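Local coordinates for metallo-beta-lactamase domain-containing protein (Enterococcus faecalis, PDB 2AZ4), which is of unknown function but binds two zinc ions in a metallo-beta-lactamase fold and, from its family, may act as an RNA-binding exonuclease, at residues 103-106 with 107-110; 201-204 with 205-209; 242-245 with 246-250; 299-303 with 304-308; 364-367 with 368-372. One frame throughout, in Å; residues are numbered along the deposited sequence.

How the contacts relate
All five contacts are local, each between neighbouring turns or residues of one continuous piece of chain. Contacts 1 and 2 lie in the metallo-beta-lactamase part, with nearest atoms about 18 Å apart. Of the five, these two are the ones placed near zinc ligands: the side chain of Leu110 in contact 1 is about 10 Å from that of His97, and the side chain of Phe203 in contact 2 is about 11 Å from those of Asp189 and His167. Contacts 3, 4 and 5 belong to the region of the six-stranded parallel sheet, away from the zinc ligands. Among these three the nearest atoms are about 12 to 14 Å apart. Contacts 1 and 3 have centres about 46 Å apart.

Contact 1 of 5, residues 103-106 with 107-110; sequences YLDP and AVPL
A type I beta turn from Asp105 to Val108, combined with an Asx turn at Asp105, reverses the chain just before strand 110-113. Val108 N donates to Asp105 O at 2.8 Å. The side chain of Asp105 adds a second bond: Ala107 N donates to Asp105 OD1 at 3.1 Å, with an N-H...O angle of 154°. This N-H comes from above the carboxylate plane. Asp105 CG lies anti to its own N (chi1 -170°), which sets the carboxylate beside the carbonyl carbon, where OD1 meets the N-H two residues on. One aspartate thus accepts from two successive N-H groups. The remaining contacts are apolar. Asp105 CB touches Val108 CG2 at 3.8 Å. Leu104 splits its two methyls between two partners. CD1 meets Val108 CG1 at 4.1 Å, the two side chains being nearly perpendicular. Leu104 CD2 rests on Leu110 CB at 3.9 Å. Arg142 NH2 bonds both Leu104 O and Val108 O, tying the residue before the turn to the turn's last residue. Leu104, Val108 and Leu110 pack against strand 85-89, the sheet neighbour of strand 110-113, while Tyr103 reaches helix 51-56.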
# COMPACT_ATOMS: atom_id res chain seq x y z
N TYR A 103 13.15 -4.24 -11.02
CA TYR A 103 14.01 -5.41 -11.28
C TYR A 103 13.31 -6.51 -12.08
O TYR A 103 13.94 -7.49 -12.50
CB TYR A 103 14.54 -5.99 -9.97
CG TYR A 103 15.68 -5.20 -9.35
CD1 TYR A 103 16.26 -4.10 -10.00
CD2 TYR A 103 16.18 -5.57 -8.10
CE1 TYR A 103 17.33 -3.39 -9.40
CE2 TYR A 103 17.23 -4.89 -7.51
CZ TYR A 103 17.80 -3.80 -8.15
OH TYR A 103 18.85 -3.15 -7.52
N LEU A 104 12.00 -6.37 -12.27
CA LEU A 104 11.24 -7.32 -13.07
C LEU A 104 11.63 -7.19 -14.55
O LEU A 104 11.57 -6.11 -15.12
CB LEU A 104 9.73 -7.12 -12.90
CG LEU A 104 8.84 -8.11 -13.67
CD1 LEU A 104 9.06 -9.62 -13.32
CD2 LEU A 104 7.34 -7.75 -13.62
N ASP A 105 12.04 -8.31 -15.14
CA ASP A 105 12.28 -8.41 -16.59
C ASP A 105 11.26 -7.59 -17.42
O ASP A 105 10.06 -7.89 -17.42
CB ASP A 105 12.23 -9.88 -16.98
CG ASP A 105 12.69 -10.15 -18.39
OD1 ASP A 105 12.84 -9.18 -19.15
OD2 ASP A 105 12.84 -11.34 -18.76
N PRO A 106 11.73 -6.55 -18.14
CA PRO A 106 10.90 -5.73 -19.04
C PRO A 106 9.99 -6.53 -19.95
O PRO A 106 8.87 -6.09 -20.24
CB PRO A 106 11.94 -4.95 -19.88
CG PRO A 106 13.21 -5.02 -19.11
CD PRO A 106 13.14 -6.10 -18.09
N ALA A 107 10.45 -7.70 -20.42
CA ALA A 107 9.65 -8.59 -21.27
C ALA A 107 8.49 -9.29 -20.54
O ALA A 107 7.54 -9.78 -21.17
CB ALA A 107 10.55 -9.63 -21.95
N VAL A 108 8.54 -9.35 -19.22
CA VAL A 108 7.44 -9.98 -18.47
C VAL A 108 6.39 -8.89 -18.18
O VAL A 108 6.74 -7.87 -17.64
CB VAL A 108 7.95 -10.63 -17.16
CG1 VAL A 108 6.77 -11.16 -16.31
CG2 VAL A 108 8.92 -11.75 -17.50
N PRO A 109 5.11 -9.11 -18.58
CA PRO A 109 4.09 -8.11 -18.26
C PRO A 109 3.79 -8.01 -16.78
O PRO A 109 3.83 -9.02 -16.06
CB PRO A 109 2.85 -8.60 -19.00
CG PRO A 109 3.09 -10.11 -19.20
CD PRO A 109 4.57 -10.21 -19.40
N LEU A 110 3.42 -6.81 -16.36
CA LEU A 110 3.14 -6.48 -14.97
C LEU A 110 1.76 -5.83 -14.96
O LEU A 110 1.53 -4.81 -15.63
CB LEU A 110 4.20 -5.53 -14.40
CG LEU A 110 4.00 -4.94 -12.98
CD1 LEU A 110 3.94 -6.05 -11.95
CD2 LEU A 110 5.12 -3.94 -12.61

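Contact 2 of 5, residues 201-204 with 205-209; sequences LAFC and EKAKH
Ala207 N donates to Phe203 O at 2.8 Å, the shortest of the backbone bonds that tie residues 201-204 to 205-207. The same N-H also makes a weak bond to Cys204 O at 3.1 Å, so it is shared between two carbonyls in the last turn of helix 197-207. Further back the bonds are straighter. Glu205 N reaches Leu201 O at 3.2 Å with an N-H...O angle of 161°, and Lys206 N reaches Ala202 O at 3.2 Å. Of the charged side chains, Lys206 sends NZ to a salt bridge with Glu161, while its CG lies 3.5 Å from Ala202 O. Lys208, just past the helix, bonds Leu394 O through NZ. Lys208 CG stands over the centre of the neighbouring His209 ring.

The main side-chain packing is between Phe203 and Ala207, one turn apart. Phe203 CG is roughly anti to its backbone N (chi1 155°), which leans the outward-pointing ring toward the C-terminal end of the helix. Ala207 CB then sits over one face, offset toward the rim, at 4.1 Å from Phe203 CE1. The contact is thus a methyl over a ring face.

Helix 197-207 is the crossover of a beta-alpha-beta unit between strands 182-186 and 212-216. Phe203 and Ala207 face the sheet, on Leu176 of strand 173-179 and Thr185 of strand 182-186. Leu201 and Cys204 meet helix 385-395, which packs alongside.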
# COMPACT_ATOMS: atom_id res chain seq x y z
N LEU A 201 -16.78 -6.50 0.64
CA LEU A 201 -17.94 -7.40 0.68
C LEU A 201 -18.17 -8.11 -0.65
O LEU A 201 -18.35 -9.33 -0.66
CB LEU A 201 -19.20 -6.66 1.11
CG LEU A 201 -19.20 -6.18 2.56
CD1 LEU A 201 -20.57 -5.55 2.88
CD2 LEU A 201 -18.91 -7.33 3.53
N ALA A 202 -18.18 -7.36 -1.75
CA ALA A 202 -18.33 -7.93 -3.09
C ALA A 202 -17.21 -8.91 -3.41
O ALA A 202 -17.43 -9.91 -4.11
CB ALA A 202 -18.40 -6.84 -4.14
N PHE A 203 -16.01 -8.65 -2.89
CA PHE A 203 -14.88 -9.55 -3.09
C PHE A 203 -15.13 -10.89 -2.39
O PHE A 203 -14.86 -11.95 -2.95
CB PHE A 203 -13.59 -8.91 -2.53
CG PHE A 203 -12.55 -9.91 -2.14
CD1 PHE A 203 -11.86 -10.64 -3.11
CD2 PHE A 203 -12.26 -10.15 -0.80
CE1 PHE A 203 -10.90 -11.60 -2.75
CE2 PHE A 203 -11.32 -11.09 -0.42
CZ PHE A 203 -10.63 -11.81 -1.41
N CYS A 204 -15.60 -10.84 -1.15
CA CYS A 204 -15.88 -12.05 -0.36
C CYS A 204 -16.90 -12.95 -1.07
O CYS A 204 -16.75 -14.18 -1.10
CB CYS A 204 -16.40 -11.66 1.02
SG CYS A 204 -15.18 -10.97 2.13
N GLU A 205 -17.92 -12.33 -1.67
CA GLU A 205 -18.93 -13.04 -2.46
C GLU A 205 -18.34 -13.73 -3.70
O GLU A 205 -18.76 -14.84 -4.07
CB GLU A 205 -20.05 -12.10 -2.89
CG GLU A 205 -21.14 -12.75 -3.76
CD GLU A 205 -21.77 -13.99 -3.08
OE1 GLU A 205 -22.54 -13.80 -2.11
OE2 GLU A 205 -21.48 -15.15 -3.52
N LYS A 206 -17.42 -13.05 -4.37
CA LYS A 206 -16.72 -13.65 -5.51
C LYS A 206 -15.78 -14.76 -5.04
O LYS A 206 -15.54 -15.74 -5.75
CB LYS A 206 -15.94 -12.58 -6.25
CG LYS A 206 -16.79 -11.63 -7.08
CD LYS A 206 -15.88 -10.74 -7.96
CE LYS A 206 -16.63 -10.14 -9.12
NZ LYS A 206 -16.69 -11.03 -10.32
N ALA A 207 -15.26 -14.60 -3.82
CA ALA A 207 -14.26 -15.53 -3.29
C ALA A 207 -14.91 -16.74 -2.59
O ALA A 207 -14.21 -17.68 -2.21
CB ALA A 207 -13.31 -14.83 -2.33
N LYS A 208 -16.23 -16.69 -2.40
CA LYS A 208 -16.96 -17.73 -1.67
C LYS A 208 -16.46 -19.14 -2.05
O LYS A 208 -16.37 -19.45 -3.23
CB LYS A 208 -18.46 -17.62 -2.01
CG LYS A 208 -19.39 -18.37 -1.05
CD LYS A 208 -19.93 -17.45 0.03
CE LYS A 208 -20.51 -18.28 1.17
NZ LYS A 208 -20.95 -17.43 2.31
N HIS A 209 -16.13 -19.96 -1.06
CA HIS A 209 -15.84 -21.40 -1.26
C HIS A 209 -14.52 -21.65 -2.00
O HIS A 209 -14.31 -22.75 -2.56
CB HIS A 209 -17.01 -22.09 -2.00
CG HIS A 209 -18.32 -22.01 -1.28
ND1 HIS A 209 -19.52 -21.86 -1.94
CD2 HIS A 209 -18.62 -22.08 0.04
CE1 HIS A 209 -20.50 -21.83 -1.06
NE2 HIS A 209 -19.98 -21.97 0.15

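Contact 3 of 5, residues 242-245 with 246-250; sequences QHLV and RLELE
His243 and Arg246, side by side on helix 237-249, make the polar side-chain link of this contact. Arg246 NH2 donates to His243 ND1 at 3.0 Å, with an N-H...N angle of 163°. The guanidinium comes to the edge of the imidazole, and the two planes stand 85° apart. A bend at chi3 (54°) swings the group back toward the histidine. Its other terminal nitrogen, NH1, forms a salt bridge with Glu250 OE2 at 3.1 Å.

The backbone bonds are those of a regular alpha helix. Arg246 N to Gln242 O is 2.9 Å, and Leu247 N to His243 O is 2.8 Å. Glu248 N and Leu249 N continue the series to Leu244 O and Val245 O.

In apolar packing, Val245 CG1 touches Leu249 CD1 at 3.8 Å, the side chains pointing the same way. Separately, a methyl meets a buried carboxylate: Leu244 CD2 lies 3.2 Å from Glu248 OE2. Ser275 OG bonds OE2, and Arg277 N bonds OE1. Leu244 and Glu248 both rest on Leu329 of strand 328-331.

His243 and Glu250 thus fix the guanidinium at two of its nitrogens. An accepting ND1 means that the proton of a neutral ring would be on NE2, and the nearby arginine would probably disfavour a charged imidazole.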
# COMPACT_ATOMS: atom_id res chain seq x y z
N GLN A 242 -15.09 13.28 10.03
CA GLN A 242 -15.97 13.97 11.00
C GLN A 242 -15.20 14.53 12.18
O GLN A 242 -15.46 15.65 12.64
CB GLN A 242 -17.09 13.03 11.47
CG GLN A 242 -18.02 12.57 10.31
CD GLN A 242 -18.82 13.73 9.74
OE1 GLN A 242 -18.77 14.01 8.55
NE2 GLN A 242 -19.55 14.40 10.60
N HIS A 243 -14.22 13.76 12.66
CA HIS A 243 -13.30 14.23 13.69
C HIS A 243 -12.48 15.44 13.21
O HIS A 243 -12.35 16.43 13.93
CB HIS A 243 -12.37 13.09 14.15
CG HIS A 243 -12.94 12.23 15.23
ND1 HIS A 243 -13.17 12.70 16.51
CD2 HIS A 243 -13.29 10.92 15.24
CE1 HIS A 243 -13.66 11.72 17.25
NE2 HIS A 243 -13.74 10.63 16.51
N LEU A 244 -11.97 15.38 11.99
CA LEU A 244 -11.27 16.52 11.39
C LEU A 244 -12.17 17.76 11.33
O LEU A 244 -11.72 18.86 11.67
CB LEU A 244 -10.74 16.18 10.00
CG LEU A 244 -9.87 17.26 9.34
CD1 LEU A 244 -8.67 16.64 8.67
CD2 LEU A 244 -10.70 18.06 8.31
N VAL A 245 -13.42 17.58 10.91
CA VAL A 245 -14.41 18.67 10.90
C VAL A 245 -14.57 19.25 12.29
O VAL A 245 -14.46 20.46 12.48
CB VAL A 245 -15.81 18.25 10.34
CG1 VAL A 245 -16.82 19.40 10.53
CG2 VAL A 245 -15.73 17.85 8.87
N ARG A 246 -14.84 18.38 13.26
CA ARG A 246 -14.94 18.78 14.67
C ARG A 246 -13.71 19.60 15.10
O ARG A 246 -13.84 20.67 15.70
CB ARG A 246 -15.09 17.57 15.59
CG ARG A 246 -15.15 17.97 17.11
CD ARG A 246 -15.23 16.78 18.04
NE ARG A 246 -14.14 15.83 17.78
CZ ARG A 246 -12.91 15.91 18.30
NH1 ARG A 246 -12.58 16.89 19.13
NH2 ARG A 246 -12.01 14.99 17.97
N LEU A 247 -12.53 19.08 14.80
CA LEU A 247 -11.30 19.78 15.18
C LEU A 247 -11.22 21.19 14.58
O LEU A 247 -10.73 22.11 15.24
CB LEU A 247 -10.05 18.95 14.85
CG LEU A 247 -9.76 17.70 15.70
CD1 LEU A 247 -8.73 16.81 15.01
CD2 LEU A 247 -9.29 18.05 17.10
N GLU A 248 -11.69 21.35 13.33
CA GLU A 248 -11.73 22.66 12.71
C GLU A 248 -12.71 23.62 13.41
O GLU A 248 -12.37 24.77 13.71
CB GLU A 248 -12.02 22.56 11.22
CG GLU A 248 -10.86 21.94 10.40
CD GLU A 248 -11.06 22.11 8.90
OE1 GLU A 248 -11.69 23.09 8.47
OE2 GLU A 248 -10.56 21.28 8.13
N LEU A 249 -13.90 23.12 13.72
CA LEU A 249 -14.95 23.95 14.34
C LEU A 249 -14.64 24.33 15.77
O LEU A 249 -15.10 25.36 16.26
CB LEU A 249 -16.31 23.25 14.25
CG LEU A 249 -16.82 23.00 12.83
CD1 LEU A 249 -18.11 22.16 12.80
CD2 LEU A 249 -16.99 24.31 12.10
N GLU A 250 -13.86 23.51 16.45
CA GLU A 250 -13.41 23.83 17.80
C GLU A 250 -12.28 24.88 17.77
O GLU A 250 -11.95 25.46 18.80
CB GLU A 250 -12.90 22.58 18.50
CG GLU A 250 -13.94 21.51 18.78
CD GLU A 250 -13.34 20.28 19.47
OE1 GLU A 250 -12.09 20.17 19.53
OE2 GLU A 250 -14.11 19.43 19.97

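Contact 4 of 5, residues 299-303 with 304-308; sequences YYYAE and SGKIP
Tyr301 CG lies anti to its own carbonyl carbon (chi1 -76°), and this swings the phenol across the loop toward residues 305-307. There its hydroxyl accepts a nearly straight hydrogen bond. Ile307 N meets Tyr301 OH at 2.9 Å with an N-H...O angle of 169°, and comes in at the ring edge, near its plane. Gly305 O stands over the centre of one ring face, 3.8 Å from Tyr301 CE1. Gly305 has a positive phi (93°), and the chain bends there with its carbonyl over the ring. Ile307 CG1 adds an apolar touch to Tyr301 CE1 at 4.1 Å.

A water bridges two carbonyls of the loop. It donates to Glu303 O and to Gly305 O, at 2.9 Å each. Two carbonyls that cannot bond each other are joined in this way. The Glu303 carboxylate points elsewhere, to a salt bridge with Arg125.

Together, the phenol and the water span the bend between 301-303 and 305-307. Tyr301 also touches Ala283, and Ile307 touches Asn284, both on helix 283-293. This is a surface loop leaving strand 298-300, an outermost strand of the parallel alpha/beta sheet, with a tyrosine hydroxyl taking up a backbone N-H of the loop.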
# COMPACT_ATOMS: atom_id res chain seq x y z
N TYR A 299 -3.41 24.83 -3.97
CA TYR A 299 -2.15 24.17 -3.69
C TYR A 299 -1.03 25.17 -3.51
O TYR A 299 -1.17 26.31 -3.88
CB TYR A 299 -1.78 23.23 -4.85
CG TYR A 299 -1.57 23.98 -6.16
CD1 TYR A 299 -0.29 24.43 -6.54
CD2 TYR A 299 -2.64 24.23 -7.01
CE1 TYR A 299 -0.12 25.10 -7.75
CE2 TYR A 299 -2.48 24.91 -8.19
CZ TYR A 299 -1.21 25.32 -8.58
OH TYR A 299 -1.07 26.00 -9.77
N TYR A 300 0.07 24.70 -2.94
CA TYR A 300 1.31 25.46 -2.87
C TYR A 300 2.45 24.54 -3.30
O TYR A 300 2.36 23.30 -3.18
CB TYR A 300 1.55 26.04 -1.47
CG TYR A 300 1.99 25.04 -0.45
CD1 TYR A 300 3.31 25.00 -0.01
CD2 TYR A 300 1.08 24.10 0.06
CE1 TYR A 300 3.71 24.06 0.94
CE2 TYR A 300 1.46 23.15 0.99
CZ TYR A 300 2.77 23.13 1.41
OH TYR A 300 3.17 22.19 2.32
N TYR A 301 3.50 25.16 -3.83
CA TYR A 301 4.71 24.45 -4.19
C TYR A 301 5.67 24.36 -3.03
O TYR A 301 6.00 25.37 -2.40
CB TYR A 301 5.40 25.15 -5.35
CG TYR A 301 4.72 24.90 -6.66
CD1 TYR A 301 4.84 23.65 -7.29
CD2 TYR A 301 4.00 25.91 -7.29
CE1 TYR A 301 4.22 23.41 -8.51
CE2 TYR A 301 3.38 25.68 -8.53
CZ TYR A 301 3.51 24.41 -9.12
OH TYR A 301 2.91 24.14 -10.31
N ALA A 302 6.11 23.14 -2.74
CA ALA A 302 7.18 22.93 -1.77
C ALA A 302 8.49 22.64 -2.50
O ALA A 302 9.50 22.29 -1.89
CB ALA A 302 6.81 21.78 -0.84
N GLU A 303 8.48 22.79 -3.82
CA GLU A 303 9.66 22.56 -4.65
C GLU A 303 9.69 23.63 -5.74
O GLU A 303 8.71 24.32 -5.97
CB GLU A 303 9.60 21.14 -5.25
CG GLU A 303 9.71 20.01 -4.18
CD GLU A 303 9.29 18.60 -4.65
OE1 GLU A 303 9.21 18.33 -5.87
OE2 GLU A 303 9.05 17.74 -3.75
N SER A 304 10.84 23.77 -6.40
CA SER A 304 10.97 24.70 -7.51
C SER A 304 10.37 24.16 -8.83
O SER A 304 10.20 22.96 -9.01
CB SER A 304 12.42 25.16 -7.68
OG SER A 304 12.83 25.88 -6.52
N GLY A 305 10.03 25.06 -9.74
CA GLY A 305 9.43 24.65 -10.99
C GLY A 305 7.92 24.66 -10.90
O GLY A 305 7.35 25.13 -9.91
N LYS A 306 7.28 24.12 -11.94
CA LYS A 306 5.84 24.17 -12.12
C LYS A 306 5.41 22.79 -12.58
O LYS A 306 6.15 22.09 -13.29
CB LYS A 306 5.46 25.18 -13.21
CG LYS A 306 5.80 26.64 -12.92
CD LYS A 306 4.58 27.45 -12.49
CE LYS A 306 3.85 28.10 -13.70
NZ LYS A 306 4.68 29.17 -14.38
N ILE A 307 4.22 22.38 -12.15
CA ILE A 307 3.61 21.19 -12.72
C ILE A 307 2.60 21.69 -13.76
O ILE A 307 1.66 22.41 -13.40
CB ILE A 307 2.91 20.36 -11.63
CG1 ILE A 307 3.96 19.90 -10.61
CG2 ILE A 307 2.09 19.20 -12.26
CD1 ILE A 307 3.36 19.21 -9.40
N PRO A 308 2.80 21.35 -15.04
CA PRO A 308 1.99 21.93 -16.12
C PRO A 308 0.47 21.72 -16.00
O PRO A 308 -0.31 22.59 -16.41
CB PRO A 308 2.55 21.30 -17.40
CG PRO A 308 3.50 20.20 -16.97
CD PRO A 308 3.83 20.40 -15.52
O HOH W 1 7.88 26.63 -7.51

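Contact 5 of 5, residues 364-367 with 368-372; sequences LDLL and AKKDI
A Schellman motif ends helix 358-369, joining residues 364-367 to the chain that leaves the helix at 368-372. Its outer bond runs from Ile372 N to Leu367 O at 3.0 Å, with an N-H...O angle of 164°. The inner bond runs from Asp371 N to Ala368 O at 2.8 Å. Asp371 is the C-prime residue, and its positive phi (55°) turns the chain back over the helix end. Leu367 O also receives a weak bond from Lys370 N at 3.1 Å, so this one carbonyl takes two N-H groups. Before the cap the helix is regular: Ala368 N bonds Leu364 O at 2.9 Å, and Lys369 N bonds Asp365 O at 3.1 Å.

The side chains complete the motif with the apolar contact usual for it, between the residue after C-prime and one on the last turn. Leu367 CD2 meets Ile372 CD1 at 3.8 Å and lies 4.0 Å from Ile372 CG2. The isoleucine thus lays two carbons against a single leucine methyl. Both residues pack on Tyr345 of strand 344-348, and Leu367 also touches Phe374 of strand 373-376. The helix is the crossover between these two strands. Elsewhere, Leu366 and Lys370 lie side by side, with Leu366 CD1 3.9 Å from Lys370 CD. The bent tail of Lys370 carries NZ to Leu339 O and Asp337 O.

Chemically, the cap gives Leu367 O and Ala368 O backbone donors, while the Leu367-Ile372 pair lies against Tyr345 of the sheet, just before strand 373-376 begins.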
# COMPACT_ATOMS: atom_id res chain seq x y z
N LEU A 364 7.90 14.83 17.28
CA LEU A 364 7.05 15.27 18.39
C LEU A 364 7.79 16.24 19.31
O LEU A 364 7.21 17.20 19.80
CB LEU A 364 6.51 14.09 19.21
CG LEU A 364 5.73 12.88 18.65
CD1 LEU A 364 4.70 12.51 19.68
CD2 LEU A 364 5.05 13.11 17.32
N ASP A 365 9.08 15.99 19.53
CA ASP A 365 9.92 16.91 20.30
C ASP A 365 10.01 18.30 19.62
O ASP A 365 9.85 19.33 20.28
CB ASP A 365 11.32 16.31 20.57
CG ASP A 365 11.27 15.10 21.53
OD1 ASP A 365 10.17 14.69 21.99
OD2 ASP A 365 12.37 14.56 21.85
N LEU A 366 10.23 18.32 18.31
CA LEU A 366 10.24 19.59 17.56
C LEU A 366 8.93 20.37 17.71
O LEU A 366 8.95 21.59 17.98
CB LEU A 366 10.60 19.36 16.08
CG LEU A 366 9.99 20.06 14.86
CD1 LEU A 366 9.72 21.55 15.00
CD2 LEU A 366 10.86 19.79 13.61
N LEU A 367 7.80 19.68 17.56
CA LEU A 367 6.50 20.31 17.68
C LEU A 367 6.27 20.84 19.07
O LEU A 367 5.74 21.94 19.23
CB LEU A 367 5.39 19.34 17.28
CG LEU A 367 5.38 18.89 15.82
CD1 LEU A 367 4.38 17.75 15.62
CD2 LEU A 367 5.08 20.08 14.90
N ALA A 368 6.63 20.04 20.07
CA ALA A 368 6.48 20.43 21.47
C ALA A 368 7.16 21.75 21.79
O ALA A 368 6.52 22.64 22.36
CB ALA A 368 6.98 19.33 22.38
N LYS A 369 8.42 21.88 21.40
CA LYS A 369 9.21 23.13 21.61
C LYS A 369 8.53 24.37 21.04
O LYS A 369 8.74 25.49 21.53
CB LYS A 369 10.59 23.01 20.96
CG LYS A 369 11.56 22.07 21.66
CD LYS A 369 12.37 22.75 22.78
CE LYS A 369 13.29 23.86 22.26
NZ LYS A 369 13.85 24.68 23.38
N LYS A 370 7.72 24.17 20.00
CA LYS A 370 7.03 25.27 19.36
C LYS A 370 5.61 25.46 19.89
O LYS A 370 4.87 26.28 19.37
CB LYS A 370 7.01 25.07 17.84
CG LYS A 370 8.40 25.24 17.21
CD LYS A 370 8.37 25.19 15.69
CE LYS A 370 7.37 26.20 15.05
NZ LYS A 370 7.68 27.66 15.25
N ASP A 371 5.25 24.71 20.94
CA ASP A 371 3.89 24.75 21.50
C ASP A 371 2.85 24.46 20.38
O ASP A 371 1.78 25.07 20.34
CB ASP A 371 3.64 26.12 22.16
CG ASP A 371 2.50 26.10 23.18
OD1 ASP A 371 2.32 25.07 23.88
OD2 ASP A 371 1.78 27.13 23.29
N ILE A 372 3.18 23.56 19.47
CA ILE A 372 2.23 23.12 18.43
C ILE A 372 1.55 21.87 18.97
O ILE A 372 2.23 20.89 19.31
CB ILE A 372 2.92 22.84 17.08
CG1 ILE A 372 3.62 24.11 16.55
CG2 ILE A 372 1.93 22.30 16.02
CD1 ILE A 372 4.53 23.85 15.35